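Long-range contacts in malonate decarboxylase subunit alpha (Acinetobacter baumannii ATCC 17978, PDB 6MPR), which probably acts as the acyl-carrier-protein transferase of malonate decarboxylase, exchanging the acetyl group on the carrier protein for malonate: residues 69-74 against 228-233; 63-68 against 179-184; 172-177 against 211-216; 75-80 against 99-104; 318-323 against 344-349. All coordinates share one frame; numbering follows the deposited sequence. Where two conformers were deposited one is given.

Contact 1. Residues 69-74 against 228-233; sequences QKQADF and PFYIEP
K70 lays its aliphatic chain over one face of the F229 ring, where CG makes a CH-pi contact 4.0 Å from the ring centroid. The two loops that meet here follow strands 61-64 and 221-224 of the Rossmann-like parallel sheet, and the first runs straight into helix 73-79. Next to the ring contact, Q71 N donates to Y230 O at 2.9 Å, almost in line with the carbonyl. The Q71 side chain lies beside Y230, its CG at the ring edge 3.8 Å from CD2. I231 CD1 packs on Q69 CB at 3.7 Å. In D73, with chi1 at 68°, CG stands between backbone N and carbonyl carbon, the crowded position, and OD1 receives Y230 N at 2.8 Å from above the carboxylate plane.

Further out, K70 NZ is gripped by S177 O, A162 O and S181 OG, which anchors the chain that covers F229. The other carboxylate oxygen of D73, OD2, forms a salt bridge with R77. Q71 folds back at chi2 (-62°), and its amide is fixed by N67 O, G66 N and its own loop's Q69 O. The Q69 amide reaches T323 O through NE2. Two waters extend the seam toward E232: one donates to Q69 O and accepts from E232 N, while the other accepts from Q69 NE2 at 2.9 Å and donates to E232 O at 2.6 Å.

Contact 2. Residues 63-68 against 179-184; sequences VLEGNN and EDSPAL
E65 and S181 join the end of strand 61-64, an inner strand of the parallel sheet, to the start of helix 181-189. From the E65 backbone, CB heads toward the helix. CG then packs against L184 CD1 at 3.6 Å, so the methyl that meets the glutamate's methylene is the same one that touches V63 CG1, 3.9 Å away. The chain is extended at chi2 (-179°), which carries CD to 3.4 Å from S181 OG. At the tip OE2 accepts a hydrogen bond from S181 OG at 2.7 Å, on the syn side and 27° out of the carboxylate plane. OE2 is also bonded to S161 OG. OE1 is bonded to A162 N and takes a weak bond from N67 ND2 at 2.9 Å. The strand has ended by here, and the peptide from E65 to G66 is cis.

Beyond it N67 slides past D180 in the opposite direction. Its ND2 also bonds K70 O, while OD1 accepts a weak bond from D180 N. OD1 lies 2.8 Å from D180 OD1, acceptor against acceptor, an uncertain approach since it belongs to one of two conformers. The D180 carboxylate has firmer partners: OD1 forms a salt bridge with R350, OD2 binds Y147 OH, and a water donates to OD2 at 2.6 Å. E179 OE1 also pairs with R350.

Because S181 OG uses its single proton as donor to E65, its bond with K70 NZ must be one it accepts. The polar chain therefore runs one way, from lysine through serine to glutamate.

Contact 3. Residues 172-177 against 211-216; sequences IYTGPS and RVDIPA
R211 crosses Y173 obliquely, the ring's CE1 standing over the centre of the guanidinium with the two planes 80° apart. Here a loop pairs with strand 172-173, and the pairing includes a classic beta bulge in which D213 and I214 both face I172. R211 begins the segment with its chain extended from CG to NE. Its NE forms a straight salt-bridge bond with D213 OD1 at 2.9 Å, in the guanidinium plane. NH1 pairs with D343 and A345 O, NH2 with L346 O, and F190 of the second subunit packs on the side chain. R211 O, 3.4 Å from Y173 CB, is buried here and has no polar partner in the model.

D213 does most of the holding. Its N donates to I172 O at 2.8 Å. Its OD2 accepts T174 N and G175 N, both at 2.9 Å and from the same face of the carboxylate plane, so one oxygen pins the turn that follows the strand. OD1 has a second cation in R347. The whole carboxylate is thus clasped between main-chain N-H groups and arginines.

I214 closes the bulge by sending its own N to I172 O, which therefore accepts two bonds, while I172 N donates back to I214 O at 162°. The two isoleucine side chains run alongside each other, with I172 CB 3.8 Å from I214 CB.

Contact 4. Residues 75-80 against 99-104; sequences LSRSLA and RSEHLD
S76 and E101 tie together helices 73-79 and 100-107, the helices of two successive beta-alpha-beta units on the parallel sheet. The axes of segments 75-79 and 100-104 approach to 8.8 Å at a crossing angle of 32°. To reach across, E101 has CG between backbone N and carbonyl carbon (chi1 71°), and a bend at chi2 (-89°) turns CD toward the facing helix. Its OE1 receives two bonds. S76 OG donates a hydrogen bond to the anti lone pair of OE1 at 2.5 Å, and R99 NE donates on the syn side at 2.8 Å as part of a salt bridge, with OE1 lying in the plane of the guanidinium.

R99 coils back at chi2 and chi3 to make that bridge, while its CB covers one face of the H102 imidazole and its guanidinium makes a cation-pi contact with Y230. This brings R99 NH2 to 3.9 Å from R77 NE, two like charges close together. R77 is turned at chi3, and a salt bridge to D226 probably offsets its charge.

H102 offers an edge to S76, its CD2 lying 3.8 Å from S76 CB. A water donates to S76 OG and also bonds H102 NE2. A second water donates to S76 O and, more weakly, to E101 O. One turn further on, A80 CB rests 4.1 Å from E101 CB.

Contact 5. Residues 318-323 against 344-349; sequences VHCFGT and GALRSN
L346 straddles the chain that leaves strand 317-319: CD1 packs on C320 SG at 3.9 Å, while CD2 lies 3.8 Å from both G322 O and T323 CA. CG stands anti to the backbone N (chi1 176°). S348 follows with a tighter fit, its CB only 3.4 Å from G322 CA, closer than usual for two carbons. Its OG, still 3.6 Å from G322 CA, is held by P176 O and E179 N.

The two loops share one backbone bond, N349 N to C320 O at 3.0 Å and 163°, and S348 CA adds a CA-H...O contact to the same oxygen. N349 is the N-cap of helix 350-359, its OD1 accepting M352 N. Its own carbonyl oxygen meets the H319 ring at the edge, 3.7 Å from CE1. Two waters fill in around R347 O: both donate to it, one also accepting from C320 N and the other bonding H319 NE2.

R347 NE, through a salt bridge, and N349 ND2, through a hydrogen bond, share E186 OE2 of the second subunit. A charge and an amide from the same short loop thus meet one carboxylate oxygen across the dimer interface.

Contacts 1 and 2 lie 11 Å apart between centres and interlock: K70 N meets E179 OE2, A72 N meets E65 O, and the K70 amine ties both to contact 3. Contact 4, its centre 12 Å from that of contact 1, continues along the same helix 73-79 and touches contact 2 where L64 CD2 lies 3.7 Å from S76 CB. Contacts 2 and 3 meet at P182 CA and I214 CD1, 3.9 Å apart. Contacts 3 and 5, 12 Å apart between centres, are hydrogen-bonded to each other and both touch the second subunit; contact 5 also reaches contact 1. Contacts 4 and 5 are the farthest apart, about 27 Å between centres. No ligand marks a catalytic site among these segments.

Contact 1. Residues 69-74 against 228-233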
# COMPACT_ATOMS: atom_id res chain seq x y z
N GLN A 69 2.42 17.35 -7.41
CA GLN A 69 3.31 18.45 -7.78
C GLN A 69 3.46 18.56 -9.30
O GLN A 69 2.98 19.52 -9.90
CB GLN A 69 4.66 18.26 -7.09
CG GLN A 69 4.56 18.17 -5.57
CD GLN A 69 5.75 17.44 -4.96
OE1 GLN A 69 5.66 16.24 -4.67
NE2 GLN A 69 6.85 18.14 -4.76
N LYS A 70 4.12 17.59 -9.94
CA LYS A 70 4.35 17.63 -11.38
C LYS A 70 3.03 17.59 -12.15
O LYS A 70 2.19 16.73 -11.89
CB LYS A 70 5.23 16.45 -11.79
CG LYS A 70 5.30 16.19 -13.29
CD LYS A 70 6.28 15.06 -13.58
CE LYS A 70 5.72 13.70 -13.22
NZ LYS A 70 6.71 12.59 -13.42
N GLN A 71 2.87 18.50 -13.12
CA GLN A 71 1.69 18.56 -13.98
C GLN A 71 2.10 18.38 -15.43
O GLN A 71 2.98 19.10 -15.93
CB GLN A 71 0.91 19.89 -13.86
CG GLN A 71 0.59 20.34 -12.44
CD GLN A 71 -0.30 19.35 -11.72
OE1 GLN A 71 -1.28 18.85 -12.29
NE2 GLN A 71 0.05 19.04 -10.47
N ALA A 72 1.45 17.44 -16.11
CA ALA A 72 1.62 17.31 -17.55
C ALA A 72 0.77 18.40 -18.22
O ALA A 72 -0.26 18.15 -18.86
CB ALA A 72 1.21 15.92 -18.01
N ASP A 73 1.19 19.64 -18.03
CA ASP A 73 0.29 20.75 -18.36
C ASP A 73 0.19 21.00 -19.86
O ASP A 73 -0.82 21.54 -20.33
CB ASP A 73 0.70 22.02 -17.63
CG ASP A 73 2.02 22.59 -18.10
OD1 ASP A 73 3.08 21.94 -17.89
OD2 ASP A 73 2.00 23.69 -18.69
N PHE A 74 1.22 20.63 -20.63
CA PHE A 74 1.07 20.68 -22.08
C PHE A 74 -0.01 19.71 -22.55
O PHE A 74 -0.86 20.07 -23.38
CB PHE A 74 2.42 20.37 -22.74
CG PHE A 74 2.38 20.31 -24.23
CD1 PHE A 74 2.05 21.43 -24.99
CD2 PHE A 74 2.70 19.14 -24.88
CE1 PHE A 74 2.04 21.36 -26.38
CE2 PHE A 74 2.68 19.06 -26.26
CZ PHE A 74 2.35 20.18 -27.01
N PRO A 228 8.64 23.64 -20.28
CA PRO A 228 8.87 22.60 -19.27
C PRO A 228 7.64 22.36 -18.41
O PRO A 228 6.86 23.29 -18.16
CB PRO A 228 10.03 23.17 -18.43
CG PRO A 228 10.74 24.09 -19.37
CD PRO A 228 9.66 24.70 -20.23
N PHE A 229 7.46 21.11 -17.98
CA PHE A 229 6.27 20.76 -17.21
C PHE A 229 6.13 21.65 -15.98
O PHE A 229 7.11 22.05 -15.34
CB PHE A 229 6.24 19.26 -16.82
CG PHE A 229 7.31 18.81 -15.83
CD1 PHE A 229 7.22 19.09 -14.47
CD2 PHE A 229 8.37 18.01 -16.26
CE1 PHE A 229 8.18 18.64 -13.57
CE2 PHE A 229 9.34 17.56 -15.38
CZ PHE A 229 9.25 17.88 -14.02
N TYR A 230 4.87 22.01 -15.70
CA TYR A 230 4.55 22.90 -14.60
C TYR A 230 4.72 22.22 -13.26
O TYR A 230 4.31 21.06 -13.08
CB TYR A 230 3.10 23.37 -14.74
CG TYR A 230 2.63 24.31 -13.66
CD1 TYR A 230 2.90 25.66 -13.75
CD2 TYR A 230 1.93 23.85 -12.55
CE1 TYR A 230 2.48 26.54 -12.77
CE2 TYR A 230 1.50 24.73 -11.56
CZ TYR A 230 1.78 26.08 -11.68
OH TYR A 230 1.37 26.98 -10.73
N ILE A 231 5.30 22.94 -12.30
CA ILE A 231 5.38 22.46 -10.92
C ILE A 231 5.66 23.66 -10.02
O ILE A 231 6.48 24.52 -10.34
CB ILE A 231 6.47 21.36 -10.78
CG1 ILE A 231 6.57 20.91 -9.32
CG2 ILE A 231 7.82 21.82 -11.32
CD1 ILE A 231 7.42 19.65 -9.16
N GLU A 232 4.93 23.72 -8.86
CA GLU A 232 5.01 24.74 -7.81
C GLU A 232 5.77 24.23 -6.60
O GLU A 232 5.78 23.04 -6.32
CB GLU A 232 3.61 25.14 -7.32
CG GLU A 232 2.64 25.62 -8.31
CD GLU A 232 1.40 26.12 -7.61
OE1 GLU A 232 1.47 27.19 -6.98
OE2 GLU A 232 0.37 25.42 -7.65
N PRO A 233 6.36 25.14 -5.79
CA PRO A 233 6.93 24.72 -4.51
C PRO A 233 5.85 24.55 -3.46
O PRO A 233 5.50 25.50 -2.76
CB PRO A 233 7.88 25.87 -4.15
CG PRO A 233 7.28 27.06 -4.81
CD PRO A 233 6.63 26.56 -6.08
O HOH W 1 2.63 21.86 -8.75
O HOH W 2 6.58 21.03 -4.82
O HOH W 3 4.56 24.73 -17.92

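Contact 2. Residues 63-68 against 179-184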
# COMPACT_ATOMS: atom_id res chain seq x y z
N VAL A 63 -6.25 8.71 -17.41
CA VAL A 63 -5.43 9.21 -16.31
C VAL A 63 -4.66 10.42 -16.82
O VAL A 63 -3.99 10.34 -17.85
CB VAL A 63 -4.47 8.12 -15.82
CG1 VAL A 63 -3.44 8.70 -14.83
CG2 VAL A 63 -5.25 6.97 -15.16
N LEU A 64 -4.72 11.53 -16.08
CA LEU A 64 -4.06 12.77 -16.46
C LEU A 64 -3.29 13.26 -15.25
O LEU A 64 -3.87 13.41 -14.17
CB LEU A 64 -5.07 13.83 -16.92
CG LEU A 64 -4.53 15.25 -17.16
CD1 LEU A 64 -3.47 15.22 -18.24
CD2 LEU A 64 -5.66 16.19 -17.57
N GLU A 65 -1.98 13.46 -15.41
CA GLU A 65 -1.15 14.00 -14.34
C GLU A 65 -1.24 15.52 -14.34
O GLU A 65 -0.97 16.16 -15.36
CB GLU A 65 0.30 13.57 -14.53
CG GLU A 65 0.56 12.07 -14.35
CD GLU A 65 2.03 11.72 -14.54
OE1 GLU A 65 2.84 12.63 -14.78
OE2 GLU A 65 2.37 10.53 -14.47
N GLY A 66 -1.67 16.11 -13.23
CA GLY A 66 -2.41 15.39 -12.21
C GLY A 66 -1.68 14.74 -11.04
O GLY A 66 -2.33 14.11 -10.19
N ASN A 67 -0.36 14.82 -10.98
CA ASN A 67 0.36 14.48 -9.76
C ASN A 67 0.13 15.56 -8.73
O ASN A 67 -0.35 16.66 -9.04
CB ASN A 67 1.88 14.37 -9.98
CG ASN A 67 2.29 13.37 -11.03
OD1 ASN A 67 2.34 12.16 -10.77
ND2 ASN A 67 2.66 13.86 -12.21
N ASN A 68 0.51 15.29 -7.48
CA ASN A 68 0.38 16.35 -6.49
C ASN A 68 1.22 17.56 -6.85
O ASN A 68 0.79 18.71 -6.64
CB ASN A 68 0.75 15.86 -5.09
CG ASN A 68 0.52 16.93 -4.03
OD1 ASN A 68 -0.61 17.14 -3.57
ND2 ASN A 68 1.58 17.65 -3.67
N GLU A 179 7.46 10.80 -8.72
CA GLU A 179 6.14 10.89 -8.10
C GLU A 179 5.24 9.69 -8.40
O GLU A 179 5.63 8.55 -8.11
CB GLU A 179 5.42 12.19 -8.52
CG GLU A 179 6.04 13.47 -7.87
CD GLU A 179 5.26 14.75 -8.18
OE1 GLU A 179 4.10 14.89 -7.72
OE2 GLU A 179 5.80 15.62 -8.90
N ASP A 180 4.04 9.95 -8.96
CA ASP A 180 3.05 8.91 -9.22
C ASP A 180 3.30 8.15 -10.52
O ASP A 180 2.65 7.12 -10.73
CB ASP A 180 1.61 9.46 -9.35
CG ASP A 180 1.27 10.58 -8.36
OD1 ASP A 180 2.12 11.44 -8.05
OD2 ASP A 180 0.09 10.64 -7.94
N SER A 181 4.19 8.63 -11.38
CA SER A 181 4.17 8.15 -12.77
C SER A 181 4.29 6.63 -12.90
O SER A 181 3.52 6.04 -13.68
CB SER A 181 5.25 8.89 -13.57
OG SER A 181 4.93 10.27 -13.62
N PRO A 182 5.20 5.93 -12.20
CA PRO A 182 5.28 4.48 -12.41
C PRO A 182 4.01 3.75 -12.02
O PRO A 182 3.63 2.77 -12.67
CB PRO A 182 6.47 4.06 -11.52
CG PRO A 182 7.24 5.32 -11.27
CD PRO A 182 6.18 6.39 -11.20
N ALA A 183 3.31 4.23 -10.98
CA ALA A 183 2.09 3.57 -10.53
C ALA A 183 0.94 3.82 -11.50
O ALA A 183 0.04 2.98 -11.61
CB ALA A 183 1.69 4.05 -9.14
N LEU A 184 0.94 4.97 -12.18
CA LEU A 184 -0.13 5.29 -13.12
C LEU A 184 0.09 4.62 -14.47
O LEU A 184 -0.88 4.24 -15.15
CB LEU A 184 -0.22 6.81 -13.32
CG LEU A 184 -0.44 7.68 -12.09
CD1 LEU A 184 -0.38 9.17 -12.45
CD2 LEU A 184 -1.75 7.33 -11.38
O HOH W 4 -0.30 12.76 -6.45

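Contact 3. Residues 172-177 against 211-216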
# COMPACT_ATOMS: atom_id res chain seq x y z
N ILE A 172 11.93 6.96 -20.55
CA ILE A 172 11.66 8.23 -19.90
C ILE A 172 12.56 8.38 -18.68
O ILE A 172 12.69 7.46 -17.87
CB ILE A 172 10.18 8.39 -19.46
CG1 ILE A 172 9.22 7.92 -20.55
CG2 ILE A 172 9.91 9.85 -19.12
CD1 ILE A 172 9.20 8.80 -21.79
N TYR A 173 13.14 9.56 -18.54
CA TYR A 173 13.77 9.99 -17.29
C TYR A 173 12.80 10.92 -16.57
O TYR A 173 12.44 11.97 -17.12
CB TYR A 173 15.10 10.69 -17.57
CG TYR A 173 15.72 11.33 -16.34
CD1 TYR A 173 16.06 10.56 -15.24
CD2 TYR A 173 15.93 12.70 -16.28
CE1 TYR A 173 16.61 11.14 -14.11
CE2 TYR A 173 16.48 13.30 -15.16
CZ TYR A 173 16.82 12.51 -14.08
OH TYR A 173 17.36 13.08 -12.95
N THR A 174 12.34 10.52 -15.38
CA THR A 174 11.48 11.36 -14.55
C THR A 174 12.17 11.94 -13.32
O THR A 174 11.69 12.94 -12.77
CB THR A 174 10.23 10.57 -14.10
OG1 THR A 174 10.62 9.34 -13.48
CG2 THR A 174 9.35 10.23 -15.28
N GLY A 175 13.27 11.33 -12.86
CA GLY A 175 14.17 11.95 -11.91
C GLY A 175 13.55 12.28 -10.56
O GLY A 175 12.74 11.52 -10.02
N PRO A 176 13.92 13.43 -10.00
CA PRO A 176 13.34 13.83 -8.70
C PRO A 176 11.83 13.92 -8.71
O PRO A 176 11.21 13.75 -7.66
CB PRO A 176 13.98 15.21 -8.43
CG PRO A 176 15.26 15.19 -9.24
CD PRO A 176 14.96 14.37 -10.47
N SER A 177 11.21 14.15 -9.87
CA SER A 177 9.76 14.28 -9.94
C SER A 177 9.08 13.03 -10.48
O SER A 177 8.03 13.12 -11.13
CB SER A 177 9.39 15.51 -10.77
OG SER A 177 9.81 16.66 -10.09
N ARG A 211 19.04 8.35 -16.23
CA ARG A 211 18.67 6.96 -16.01
C ARG A 211 17.33 6.74 -16.69
O ARG A 211 16.65 7.70 -17.09
CB ARG A 211 18.58 6.63 -14.52
CG ARG A 211 17.51 7.46 -13.79
CD ARG A 211 17.45 7.11 -12.30
NE ARG A 211 16.32 7.78 -11.66
CZ ARG A 211 16.43 8.75 -10.76
NH1 ARG A 211 17.63 9.18 -10.37
NH2 ARG A 211 15.32 9.28 -10.24
N VAL A 212 16.92 5.48 -16.78
CA VAL A 212 15.60 5.11 -17.28
C VAL A 212 14.70 4.88 -16.07
O VAL A 212 14.94 3.95 -15.29
CB VAL A 212 15.64 3.86 -18.18
CG1 VAL A 212 14.23 3.52 -18.64
CG2 VAL A 212 16.56 4.09 -19.40
N ASP A 213 13.68 5.71 -15.92
CA ASP A 213 12.68 5.53 -14.88
C ASP A 213 11.44 4.81 -15.38
O ASP A 213 10.79 4.09 -14.61
CB ASP A 213 12.27 6.89 -14.31
CG ASP A 213 13.35 7.52 -13.47
OD1 ASP A 213 13.72 6.91 -12.46
OD2 ASP A 213 13.83 8.62 -13.80
N ILE A 214 11.08 5.02 -16.65
CA ILE A 214 9.96 4.33 -17.28
C ILE A 214 10.53 3.69 -18.54
O ILE A 214 10.98 4.40 -19.44
CB ILE A 214 8.82 5.28 -17.66
CG1 ILE A 214 8.32 6.10 -16.45
CG2 ILE A 214 7.67 4.50 -18.32
CD1 ILE A 214 7.65 5.27 -15.39
N PRO A 215 10.53 2.36 -18.66
CA PRO A 215 11.07 1.71 -19.86
C PRO A 215 10.25 2.00 -21.11
O PRO A 215 9.03 2.17 -21.07
CB PRO A 215 11.02 0.21 -19.53
CG PRO A 215 10.69 0.11 -18.07
CD PRO A 215 9.99 1.39 -17.69
N ALA A 216 10.96 2.00 -22.24
CA ALA A 216 10.35 2.25 -23.55
C ALA A 216 9.15 1.35 -23.82
O ALA A 216 8.18 1.76 -24.46
CB ALA A 216 11.42 2.06 -24.63

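Contact 4. Residues 75-80 against 99-104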
# COMPACT_ATOMS: atom_id res chain seq x y z
N LEU A 75 -0.02 18.50 -22.00
CA LEU A 75 -1.04 17.54 -22.41
C LEU A 75 -2.43 17.96 -21.92
O LEU A 75 -3.41 17.83 -22.66
CB LEU A 75 -0.70 16.13 -21.90
CG LEU A 75 0.58 15.50 -22.46
CD1 LEU A 75 0.81 14.08 -21.88
CD2 LEU A 75 0.56 15.49 -23.98
N SER A 76 -2.53 18.48 -20.70
CA SER A 76 -3.84 18.89 -20.20
C SER A 76 -4.36 20.12 -20.95
O SER A 76 -5.54 20.17 -21.30
CB SER A 76 -3.80 19.14 -18.68
OG SER A 76 -2.84 20.12 -18.32
N ARG A 77 -3.49 21.11 -21.22
CA ARG A 77 -3.93 22.26 -22.01
C ARG A 77 -4.34 21.83 -23.41
O ARG A 77 -5.32 22.35 -23.98
CB ARG A 77 -2.82 23.33 -22.09
CG ARG A 77 -2.60 24.11 -20.80
CD ARG A 77 -1.53 25.20 -20.96
NE ARG A 77 -0.17 24.69 -20.78
CZ ARG A 77 0.71 24.55 -21.78
NH1 ARG A 77 0.37 24.88 -23.02
NH2 ARG A 77 1.93 24.08 -21.54
N SER A 78 -3.62 20.86 -23.99
CA SER A 78 -3.95 20.39 -25.33
C SER A 78 -5.26 19.61 -25.32
O SER A 78 -6.11 19.81 -26.19
CB SER A 78 -2.81 19.52 -25.89
OG SER A 78 -1.59 20.25 -26.06
N LEU A 79 -5.44 18.73 -24.34
CA LEU A 79 -6.69 17.97 -24.26
C LEU A 79 -7.89 18.90 -24.18
O LEU A 79 -8.92 18.65 -24.83
CB LEU A 79 -6.64 17.03 -23.05
CG LEU A 79 -7.84 16.09 -22.88
CD1 LEU A 79 -7.91 15.12 -24.05
CD2 LEU A 79 -7.73 15.32 -21.57
N ALA A 80 -7.78 20.00 -23.44
CA ALA A 80 -8.87 20.96 -23.33
C ALA A 80 -9.12 21.73 -24.62
O ALA A 80 -10.13 22.44 -24.69
CB ALA A 80 -8.58 21.95 -22.19
N ARG A 99 -4.92 22.33 -11.92
CA ARG A 99 -4.85 23.22 -13.07
C ARG A 99 -6.25 23.66 -13.50
O ARG A 99 -7.21 22.90 -13.41
CB ARG A 99 -4.15 22.53 -14.25
CG ARG A 99 -2.73 21.98 -13.98
CD ARG A 99 -1.63 23.02 -14.23
NE ARG A 99 -1.79 23.67 -15.52
CZ ARG A 99 -1.15 24.79 -15.90
NH1 ARG A 99 -0.28 25.37 -15.08
NH2 ARG A 99 -1.39 25.32 -17.09
N SER A 100 -6.36 24.91 -13.95
CA SER A 100 -7.65 25.41 -14.42
C SER A 100 -8.19 24.59 -15.60
O SER A 100 -9.39 24.33 -15.68
CB SER A 100 -7.53 26.88 -14.83
OG SER A 100 -6.62 27.03 -15.90
N GLU A 101 -7.32 24.19 -16.53
CA GLU A 101 -7.82 23.44 -17.68
C GLU A 101 -8.34 22.06 -17.28
O GLU A 101 -9.11 21.46 -18.04
CB GLU A 101 -6.74 23.32 -18.77
CG GLU A 101 -5.55 22.40 -18.45
CD GLU A 101 -4.40 23.11 -17.75
OE1 GLU A 101 -3.32 22.49 -17.59
OE2 GLU A 101 -4.58 24.29 -17.36
N HIS A 102 -7.96 21.53 -16.10
CA HIS A 102 -8.54 20.27 -15.65
C HIS A 102 -10.05 20.40 -15.54
O HIS A 102 -10.80 19.55 -16.04
CB HIS A 102 -7.97 19.85 -14.30
CG HIS A 102 -6.52 19.53 -14.33
ND1 HIS A 102 -5.76 19.42 -13.19
CD2 HIS A 102 -5.68 19.30 -15.37
CE1 HIS A 102 -4.51 19.14 -13.52
NE2 HIS A 102 -4.44 19.05 -14.83
N LEU A 103 -10.51 21.46 -14.89
CA LEU A 103 -11.94 21.64 -14.74
C LEU A 103 -12.57 22.19 -16.01
O LEU A 103 -13.76 21.92 -16.26
CB LEU A 103 -12.21 22.53 -13.52
CG LEU A 103 -11.73 21.84 -12.24
CD1 LEU A 103 -11.95 22.68 -11.00
CD2 LEU A 103 -12.40 20.47 -12.07
N ASP A 104 -11.80 22.89 -16.86
CA ASP A 104 -12.32 23.31 -18.16
C ASP A 104 -12.79 22.12 -18.99
O ASP A 104 -13.72 22.25 -19.80
CB ASP A 104 -11.27 24.09 -18.94
CG ASP A 104 -10.87 25.42 -18.28
OD1 ASP A 104 -11.52 25.86 -17.30
OD2 ASP A 104 -9.88 26.03 -18.75
O HOH W 5 -1.96 18.69 -16.00
O HOH W 6 -7.04 19.49 -19.07

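Contact 5. Residues 318-323 against 344-349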
# COMPACT_ATOMS: atom_id res chain seq x y z
N VAL A 318 15.51 9.74 4.58
CA VAL A 318 14.27 10.32 4.07
C VAL A 318 13.95 9.63 2.76
O VAL A 318 14.79 9.63 1.84
CB VAL A 318 14.39 11.83 3.83
CG1 VAL A 318 13.06 12.40 3.32
CG2 VAL A 318 14.83 12.55 5.08
N HIS A 319 12.76 9.04 2.67
CA HIS A 319 12.17 8.61 1.41
C HIS A 319 11.09 9.60 1.01
O HIS A 319 10.31 10.05 1.86
CB HIS A 319 11.58 7.20 1.52
CG HIS A 319 11.23 6.62 0.20
ND1 HIS A 319 9.96 6.68 -0.33
CD2 HIS A 319 12.01 6.05 -0.76
CE1 HIS A 319 9.96 6.14 -1.53
NE2 HIS A 319 11.19 5.76 -1.82
N CYS A 320 11.02 9.94 -0.28
CA CYS A 320 10.27 11.11 -0.75
C CYS A 320 9.12 10.72 -1.68
O CYS A 320 9.29 9.87 -2.55
CB CYS A 320 11.18 12.08 -1.52
SG CYS A 320 12.51 12.78 -0.56
N PHE A 321 7.97 11.41 -1.50
CA PHE A 321 6.86 11.30 -2.43
C PHE A 321 7.15 12.01 -3.75
O PHE A 321 6.65 11.61 -4.80
CB PHE A 321 5.59 11.90 -1.83
CG PHE A 321 5.33 11.51 -0.40
CD1 PHE A 321 4.65 10.34 -0.10
CD2 PHE A 321 5.73 12.34 0.63
CE1 PHE A 321 4.38 10.00 1.21
CE2 PHE A 321 5.47 12.01 1.95
CZ PHE A 321 4.80 10.84 2.25
N GLY A 322 7.95 13.08 -3.69
CA GLY A 322 8.27 13.95 -4.81
C GLY A 322 9.49 14.77 -4.45
O GLY A 322 10.10 14.58 -3.41
N THR A 323 9.82 15.71 -5.33
CA THR A 323 10.93 16.62 -5.12
C THR A 323 10.49 17.81 -4.27
O THR A 323 9.36 17.88 -3.78
CB THR A 323 11.48 17.11 -6.46
OG1 THR A 323 12.77 17.69 -6.26
CG2 THR A 323 10.56 18.19 -7.07
N GLY A 344 23.05 10.24 -9.56
CA GLY A 344 23.16 11.29 -8.57
C GLY A 344 21.85 11.90 -8.10
O GLY A 344 21.78 12.42 -6.98
N ALA A 345 20.79 11.83 -8.90
CA ALA A 345 19.57 12.59 -8.61
C ALA A 345 18.55 11.78 -7.80
O ALA A 345 18.46 10.55 -7.90
CB ALA A 345 18.91 13.05 -9.92
N LEU A 346 17.77 12.50 -6.99
CA LEU A 346 16.66 11.93 -6.22
C LEU A 346 15.79 11.03 -7.08
O LEU A 346 15.53 11.31 -8.25
CB LEU A 346 15.80 13.07 -5.66
CG LEU A 346 14.51 12.74 -4.89
CD1 LEU A 346 14.81 12.00 -3.58
CD2 LEU A 346 13.65 14.00 -4.62
N ARG A 347 15.30 9.94 -6.47
CA ARG A 347 14.23 9.11 -7.03
C ARG A 347 13.08 9.15 -6.02
O ARG A 347 13.11 8.45 -5.00
CB ARG A 347 14.70 7.68 -7.29
CG ARG A 347 13.63 6.61 -7.42
CD ARG A 347 13.16 6.33 -8.86
NE ARG A 347 12.21 5.22 -8.87
CZ ARG A 347 11.57 4.74 -9.93
NH1 ARG A 347 11.78 5.26 -11.15
NH2 ARG A 347 10.72 3.73 -9.78
N SER A 348 12.09 10.00 -6.28
CA SER A 348 10.87 9.94 -5.51
C SER A 348 10.01 8.79 -6.02
O SER A 348 10.23 8.25 -7.11
CB SER A 348 10.09 11.24 -5.61
OG SER A 348 9.92 11.59 -6.97
N ASN A 349 9.04 8.40 -5.21
CA ASN A 349 8.12 7.34 -5.60
C ASN A 349 6.92 7.48 -4.67
O ASN A 349 6.97 7.02 -3.53
CB ASN A 349 8.80 5.98 -5.47
CG ASN A 349 7.94 4.84 -5.95
OD1 ASN A 349 6.72 4.87 -5.83
ND2 ASN A 349 8.59 3.79 -6.49
O HOH W 7 12.44 5.42 -4.31
O HOH W 8 12.84 9.10 -2.36